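Local atomic coordinates of 3-oxo-tetronate kinase (Salmonella typhimurium, PDB entry 3DQQ), a protein that probably catalyses the ATP-dependent phosphorylation of 3-oxo-tetronate to 3-oxo-tetronate 4-phosphate, as a member of the four-carbon acid sugar kinase family. Residues A[175-178]-A[179-183]; A[266-269]-A[270-274]; A[367-371]-A[372-376]. All coordinates share one frame; numbering follows the deposited sequence.

Contact 1 of 3, residues A[175-178]-A[179-183]; sequences LDEG and VAATR
L175 meets T182 where helix 172-177 gives way to helix 179-191, a helix-to-helix junction in the sugar-binding N-terminal domain joined through a single glycine, G178. The L175 side chain leaves its backbone heading away from the second helix, but its CD1 branch returns at an oblique angle to lie 3.5 Å from CG2 of T182. Both residues also pack on I170 of strand 167-170, so the junction is seated against the neighbouring strand. D176 turns outward instead, its OD1 engaged by R205 and H206 at the start of helix 204-214. At E177 the contact is carried by the base of the side chain, whose CB stands 3.5 Å from CB of A181; the carboxylate arm runs on past the same methyl, with OE1 3.6 Å from it. G178 then closes the first helix, its N bonded to L175 O at 2.8 Å, and serves as N-cap residue of the second. Its positive phi of 107° is a backbone conformation that glycine readily adopts. Two donors of one residue grip the G178 carbonyl: T182 N at 2.8 Å, nearly in line with the C=O bond, and T182 OG1. With chi1 of T182 at -55°, OG1 sits beside its own backbone N and donates to G178 O at 2.8 Å from above the carbonyl plane.

Contact 2 of 3, residues A[266-269]-A[270-274]; sequences QQVA and FYRQH
R272 lays its aliphatic chain against the carbonyl oxygens of V268 and A269 at the C-terminal end of helix 262-271, in the nucleotide-binding C-terminal domain. Its CB rests 3.3 Å from V268 O, and the chain then runs back alongside the last turn, with CG 3.8 Å from A269 O. A bend at chi3 (-35°) turns the arginine near its tip, so that NE comes to 4.2 Å from CG1 of V268; the charged end continues to D279, with which NH2 forms a salt bridge. F270 and Y271 share a first torsion, CG anti to the backbone N, but their rings meet different neighbours. Each ring is sent away from the preceding turn while only the CB atoms stay against it, next to the carbonyls of Q266 and Q267 respectively. F270 reaches toward I413 of helix 411-417. The buried Y271 goes inward among V255, M312 and L309, and its hydroxyl is hydrogen-bonded to A310 O. V268 likewise faces the strands, touching S257, M312 and S314, while Q267 bonds through NE2 to D408 O. Under these side chains run three successive i to i+4 backbone bonds: F270 N to Q266 O (2.9 Å), Y271 N to Q267 O (3.0 Å) and R272 N to V268 O (3.0 Å), the last being the most bent at 142°. Beyond them the chain curls round far enough to bring H274 back over the phenylalanine, where NE2 lies 3.8 Å above the plane of the F270 ring, offset toward its rim.

Contact 3 of 3, residues A[367-371]-A[372-376]; sequences VVTQS and LGITG
I374 N donates to T369 O at 3.1 Å and G373 N to Q370 O at 3.0 Å, the paired backbone bonds of a Schellman motif that ends helix 362-371. The first is fairly straight, 157° at the hydrogen, and approaches the carbonyl only modestly tilted from its plane. The second comes from well above the plane of the Q370 carbonyl and is more bent. One residue earlier, L372 N makes a regular helical bond to V368 O, at 3.1 Å, the last i to i+4 bond before the Schellman pair.

The side chains follow the same arrangement. T369 and I374 cross at about a right angle, the threonine methyl CG2 lying 3.3 Å from the backbone O of I374 and 4.1 Å from its CB, a contact at the positions where a Schellman motif commonly has an apolar one. T369 turns its methyl that way with chi1 at -86°, which leaves OG1 beside the backbone N and CG2 anti to it. V368 and L372 lie side by side pointing the same way, with CG1 and CD1 3.9 Å apart, and CG of L372 lies 3.3 Å from V368 O, in front of the oxygen.

Farther out, L399 of strand 398-402 touches both T369 and I374, and V397 covers I374 and L372, so that the buried I374 is held against both. On another flank helix 336-351 packs on S371 and L372, and S371 OG is hydrogen-bonded to S343 O. G373 takes the positive phi of the motif, 67°, readily adopted by glycine. The carbonyls of V368, T369 and Q370 thus receive donors from L372, I374 and G373, which satisfies them as the helix ends.

All three contacts lie where a helix ends. Contact 1 belongs to the sugar-binding domain, whereas contacts 2 and 3 share the nucleotide-binding domain. Contact 1 lies across the chain's centre from the others, its own centre 50 Å from that of contact 2 and 45 Å from that of contact 3. Contacts 2 and 3 are nearer, about 14 Å between nearest atoms, without touching. Contact 2 lies close to the probable ATP site, the Q267 side chain being about 7 Å from S259 and from G404; contact 3 follows T364 in the same helix, with V368 about 4 Å from it and about 12 Å from S259 between side chains. Contact 1 is remote from it.

Contact 1 of 3, residues A[175-178]-A[179-183]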
loop_
_atom_site.group_PDB
_atom_site.type_symbol
_atom_site.label_atom_id
_atom_site.label_comp_id
_atom_site.label_asym_id
_atom_site.label_seq_id
_atom_site.Cartn_x
_atom_site.Cartn_y
_atom_site.Cartn_z
ATOM N N LEU A 175 -30.322 -25.311 13.545
ATOM C CA LEU A 175 -29.693 -26.080 12.488
ATOM C C LEU A 175 -29.288 -27.432 13.053
ATOM O O LEU A 175 -29.438 -28.456 12.409
ATOM C CB LEU A 175 -28.466 -25.319 11.978
ATOM C CG LEU A 175 -28.571 -24.407 10.754
ATOM C CD1 LEU A 175 -29.919 -23.861 10.475
ATOM C CD2 LEU A 175 -27.591 -23.291 10.906
ATOM N N ASP A 176 -28.773 -27.423 14.276
ATOM C CA ASP A 176 -28.351 -28.650 14.937
ATOM C C ASP A 176 -29.526 -29.558 15.234
ATOM O O ASP A 176 -29.368 -30.754 15.317
ATOM C CB ASP A 176 -27.554 -28.342 16.231
ATOM C CG ASP A 176 -26.151 -27.700 15.944
ATOM O OD1 ASP A 176 -25.585 -28.012 14.852
ATOM O OD2 ASP A 176 -25.631 -26.873 16.782
ATOM N N GLU A 177 -30.713 -29.017 15.404
ATOM C CA GLU A 177 -31.886 -29.870 15.470
ATOM C C GLU A 177 -32.297 -30.437 14.111
ATOM O O GLU A 177 -33.064 -31.361 14.055
ATOM C CB GLU A 177 -33.074 -29.121 16.063
ATOM C CG GLU A 177 -33.026 -29.022 17.570
ATOM C CD GLU A 177 -33.982 -27.943 18.168
ATOM O OE1 GLU A 177 -34.844 -27.369 17.426
ATOM O OE2 GLU A 177 -33.846 -27.666 19.412
ATOM N N GLY A 178 -31.831 -29.869 13.015
ATOM C CA GLY A 178 -32.119 -30.442 11.723
ATOM C C GLY A 178 -33.120 -29.728 10.825
ATOM O O GLY A 178 -33.653 -28.631 11.143
ATOM N N VAL A 179 -33.362 -30.398 9.691
ATOM C CA VAL A 179 -34.107 -29.875 8.583
ATOM C C VAL A 179 -35.490 -29.470 9.013
ATOM O O VAL A 179 -35.894 -28.326 8.797
ATOM C CB VAL A 179 -34.142 -30.875 7.437
ATOM C CG1 VAL A 179 -35.198 -30.523 6.437
ATOM C CG2 VAL A 179 -32.786 -30.946 6.754
ATOM N N ALA A 180 -36.208 -30.369 9.654
ATOM C CA ALA A 180 -37.605 -30.106 9.999
ATOM C C ALA A 180 -37.718 -28.909 10.930
ATOM O O ALA A 180 -38.581 -28.031 10.714
ATOM C CB ALA A 180 -38.253 -31.331 10.597
ATOM N N ALA A 181 -36.822 -28.867 11.926
ATOM C CA ALA A 181 -36.741 -27.776 12.916
ATOM C C ALA A 181 -36.397 -26.470 12.227
ATOM O O ALA A 181 -36.981 -25.429 12.540
ATOM C CB ALA A 181 -35.692 -28.095 14.028
ATOM N N THR A 182 -35.430 -26.514 11.316
ATOM C CA THR A 182 -34.996 -25.294 10.668
ATOM C C THR A 182 -36.087 -24.757 9.775
ATOM O O THR A 182 -36.333 -23.550 9.735
ATOM C CB THR A 182 -33.731 -25.485 9.843
ATOM O OG1 THR A 182 -32.714 -26.030 10.689
ATOM C CG2 THR A 182 -33.242 -24.160 9.275
ATOM N N ARG A 183 -36.783 -25.648 9.098
ATOM C CA ARG A 183 -37.857 -25.226 8.186
ATOM C C ARG A 183 -39.057 -24.713 8.978
ATOM O O ARG A 183 -39.761 -23.831 8.547
ATOM C CB ARG A 183 -38.136 -26.391 7.241
ATOM C CG ARG A 183 -39.439 -26.559 6.587
ATOM C CD ARG A 183 -39.218 -27.777 5.651
ATOM N NE ARG A 183 -40.350 -28.683 5.394
ATOM C CZ ARG A 183 -40.994 -29.410 6.311
ATOM N NH1 ARG A 183 -40.734 -29.300 7.631
ATOM N NH2 ARG A 183 -41.949 -30.219 5.905
#

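Contact 2 of 3, residues A[266-269]-A[270-274]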
loop_
_atom_site.group_PDB
_atom_site.type_symbol
_atom_site.label_atom_id
_atom_site.label_comp_id
_atom_site.label_asym_id
_atom_site.label_seq_id
_atom_site.Cartn_x
_atom_site.Cartn_y
_atom_site.Cartn_z
ATOM N N GLN A 266 6.693 -12.339 -4.105
ATOM C CA GLN A 266 7.316 -13.616 -3.806
ATOM C C GLN A 266 7.226 -14.568 -4.976
ATOM O O GLN A 266 8.197 -15.251 -5.306
ATOM C CB GLN A 266 6.667 -14.270 -2.607
ATOM C CG GLN A 266 7.100 -13.690 -1.285
ATOM C CD GLN A 266 6.332 -14.318 -0.131
ATOM O OE1 GLN A 266 5.523 -13.649 0.540
ATOM N NE2 GLN A 266 6.540 -15.622 0.076
ATOM N N GLN A 267 6.048 -14.616 -5.591
ATOM C CA GLN A 267 5.803 -15.464 -6.763
ATOM C C GLN A 267 6.713 -15.108 -7.935
ATOM O O GLN A 267 7.212 -15.994 -8.606
ATOM C CB GLN A 267 4.326 -15.404 -7.164
ATOM C CG GLN A 267 3.412 -16.093 -6.145
ATOM C CD GLN A 267 1.953 -15.583 -6.135
ATOM O OE1 GLN A 267 1.656 -14.476 -6.582
ATOM N NE2 GLN A 267 1.051 -16.396 -5.602
ATOM N N VAL A 268 6.961 -13.819 -8.158
ATOM C CA VAL A 268 7.807 -13.389 -9.275
ATOM C C VAL A 268 9.255 -13.716 -8.962
ATOM O O VAL A 268 9.976 -14.255 -9.810
ATOM C CB VAL A 268 7.637 -11.884 -9.590
ATOM C CG1 VAL A 268 8.712 -11.387 -10.529
ATOM C CG2 VAL A 268 6.271 -11.637 -10.185
ATOM N N ALA A 269 9.675 -13.405 -7.737
ATOM C CA ALA A 269 11.056 -13.690 -7.291
ATOM C C ALA A 269 11.362 -15.194 -7.433
ATOM O O ALA A 269 12.427 -15.572 -7.913
ATOM C CB ALA A 269 11.257 -13.224 -5.891
ATOM N N PHE A 270 10.396 -16.041 -7.089
ATOM C CA PHE A 270 10.557 -17.496 -7.161
ATOM C C PHE A 270 10.594 -17.980 -8.598
ATOM O O PHE A 270 11.600 -18.522 -9.048
ATOM C CB PHE A 270 9.413 -18.178 -6.397
ATOM C CG PHE A 270 9.439 -19.686 -6.464
ATOM C CD1 PHE A 270 10.270 -20.417 -5.621
ATOM C CD2 PHE A 270 8.596 -20.372 -7.347
ATOM C CE1 PHE A 270 10.286 -21.808 -5.669
ATOM C CE2 PHE A 270 8.596 -21.777 -7.409
ATOM C CZ PHE A 270 9.450 -22.497 -6.571
ATOM N N TYR A 271 9.502 -17.735 -9.319
ATOM C CA TYR A 271 9.369 -18.168 -10.702
ATOM C C TYR A 271 10.514 -17.756 -11.622
ATOM O O TYR A 271 10.841 -18.496 -12.561
ATOM C CB TYR A 271 8.075 -17.641 -11.297
ATOM C CG TYR A 271 7.704 -18.277 -12.613
ATOM C CD1 TYR A 271 7.697 -17.539 -13.786
ATOM C CD2 TYR A 271 7.355 -19.623 -12.678
ATOM C CE1 TYR A 271 7.347 -18.118 -14.998
ATOM C CE2 TYR A 271 7.006 -20.215 -13.878
ATOM C CZ TYR A 271 7.004 -19.462 -15.045
ATOM O OH TYR A 271 6.659 -20.054 -16.237
ATOM N N ARG A 272 11.115 -16.590 -11.383
ATOM C CA ARG A 272 12.086 -16.035 -12.348
ATOM C C ARG A 272 13.421 -16.821 -12.383
ATOM O O ARG A 272 14.195 -16.718 -13.325
ATOM C CB ARG A 272 12.316 -14.538 -12.093
ATOM C CG ARG A 272 13.528 -14.244 -11.305
ATOM C CD ARG A 272 13.526 -12.900 -10.580
ATOM N NE ARG A 272 12.877 -11.740 -11.213
ATOM C CZ ARG A 272 13.307 -11.112 -12.297
ATOM N NH1 ARG A 272 14.362 -11.555 -12.965
ATOM N NH2 ARG A 272 12.648 -10.066 -12.743
ATOM N N GLN A 273 13.655 -17.602 -11.333
ATOM C CA GLN A 273 14.739 -18.575 -11.281
ATOM C C GLN A 273 14.498 -19.814 -12.105
ATOM O O GLN A 273 15.422 -20.584 -12.321
ATOM C CB GLN A 273 14.949 -18.991 -9.839
ATOM C CG GLN A 273 15.502 -17.839 -9.055
ATOM C CD GLN A 273 15.437 -18.034 -7.586
ATOM O OE1 GLN A 273 14.558 -17.489 -6.935
ATOM N NE2 GLN A 273 16.375 -18.801 -7.035
ATOM N N HIS A 274 13.272 -20.020 -12.555
ATOM C CA HIS A 274 12.922 -21.241 -13.247
ATOM C C HIS A 274 12.532 -21.030 -14.686
ATOM O O HIS A 274 12.426 -21.994 -15.436
ATOM C CB HIS A 274 11.772 -21.932 -12.533
ATOM C CG HIS A 274 12.086 -22.285 -11.119
ATOM N ND1 HIS A 274 12.702 -23.463 -10.767
ATOM C CD2 HIS A 274 11.882 -21.606 -9.965
ATOM C CE1 HIS A 274 12.866 -23.497 -9.455
ATOM N NE2 HIS A 274 12.373 -22.383 -8.943
#

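Contact 3 of 3, residues A[367-371]-A[372-376]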
loop_
_atom_site.group_PDB
_atom_site.type_symbol
_atom_site.label_atom_id
_atom_site.label_comp_id
_atom_site.label_asym_id
_atom_site.label_seq_id
_atom_site.Cartn_x
_atom_site.Cartn_y
_atom_site.Cartn_z
ATOM N N VAL A 367 -7.640 -6.115 -17.759
ATOM C CA VAL A 367 -7.237 -5.587 -19.038
ATOM C C VAL A 367 -6.906 -6.710 -20.011
ATOM O O VAL A 367 -7.151 -6.558 -21.210
ATOM C CB VAL A 367 -6.068 -4.532 -18.991
ATOM C CG1 VAL A 367 -6.115 -3.655 -17.760
ATOM C CG2 VAL A 367 -4.735 -5.190 -19.164
ATOM N N VAL A 368 -6.370 -7.818 -19.508
ATOM C CA VAL A 368 -6.031 -8.948 -20.372
ATOM C C VAL A 368 -7.287 -9.595 -20.934
ATOM O O VAL A 368 -7.346 -9.955 -22.112
ATOM C CB VAL A 368 -5.202 -10.024 -19.642
ATOM C CG1 VAL A 368 -5.244 -11.333 -20.394
ATOM C CG2 VAL A 368 -3.771 -9.570 -19.493
ATOM N N THR A 369 -8.286 -9.738 -20.082
ATOM C CA THR A 369 -9.533 -10.312 -20.478
ATOM C C THR A 369 -10.219 -9.426 -21.471
ATOM O O THR A 369 -10.724 -9.890 -22.464
ATOM C CB THR A 369 -10.424 -10.522 -19.261
ATOM O OG1 THR A 369 -10.088 -11.780 -18.691
ATOM C CG2 THR A 369 -11.872 -10.606 -19.646
ATOM N N GLN A 370 -10.256 -8.137 -21.199
ATOM C CA GLN A 370 -10.929 -7.250 -22.111
ATOM C C GLN A 370 -10.172 -7.182 -23.419
ATOM O O GLN A 370 -10.778 -7.096 -24.453
ATOM C CB GLN A 370 -11.121 -5.862 -21.530
ATOM C CG GLN A 370 -11.826 -4.884 -22.530
ATOM C CD GLN A 370 -11.954 -3.368 -22.008
ATOM O OE1 GLN A 370 -11.711 -3.037 -20.792
ATOM N NE2 GLN A 370 -12.338 -2.444 -22.961
ATOM N N SER A 371 -8.848 -7.268 -23.377
ATOM C CA SER A 371 -8.049 -7.224 -24.576
ATOM C C SER A 371 -8.273 -8.411 -25.485
ATOM O O SER A 371 -8.274 -8.274 -26.676
ATOM C CB SER A 371 -6.584 -7.168 -24.208
ATOM O OG SER A 371 -5.798 -7.225 -25.380
ATOM N N LEU A 372 -8.439 -9.594 -24.941
ATOM C CA LEU A 372 -8.720 -10.745 -25.775
ATOM C C LEU A 372 -10.224 -10.803 -26.127
ATOM O O LEU A 372 -10.690 -11.687 -26.851
ATOM C CB LEU A 372 -8.281 -12.002 -25.048
ATOM C CG LEU A 372 -6.814 -12.014 -24.633
ATOM C CD1 LEU A 372 -6.532 -13.140 -23.661
ATOM C CD2 LEU A 372 -5.929 -12.112 -25.857
ATOM N N GLY A 373 -11.002 -9.854 -25.604
ATOM C CA GLY A 373 -12.430 -9.787 -25.892
ATOM C C GLY A 373 -13.201 -10.938 -25.319
ATOM O O GLY A 373 -14.162 -11.357 -25.903
ATOM N N ILE A 374 -12.760 -11.448 -24.177
ATOM C CA ILE A 374 -13.444 -12.521 -23.490
ATOM C C ILE A 374 -14.513 -11.963 -22.602
ATOM O O ILE A 374 -14.285 -11.047 -21.867
ATOM C CB ILE A 374 -12.484 -13.315 -22.661
ATOM C CG1 ILE A 374 -11.547 -14.081 -23.600
ATOM C CG2 ILE A 374 -13.244 -14.220 -21.724
ATOM C CD1 ILE A 374 -10.319 -14.534 -22.938
ATOM N N THR A 375 -15.679 -12.554 -22.669
ATOM C CA THR A 375 -16.890 -12.070 -22.027
ATOM C C THR A 375 -17.341 -12.983 -20.924
ATOM O O THR A 375 -18.081 -12.567 -20.049
ATOM C CB THR A 375 -17.989 -12.058 -23.083
ATOM O OG1 THR A 375 -17.956 -10.779 -23.710
ATOM C CG2 THR A 375 -19.406 -12.338 -22.522
ATOM N N GLY A 376 -16.939 -14.245 -21.019
ATOM C CA GLY A 376 -17.264 -15.228 -20.024
ATOM C C GLY A 376 -16.463 -16.500 -20.202
ATOM O O GLY A 376 -15.721 -16.650 -21.177
#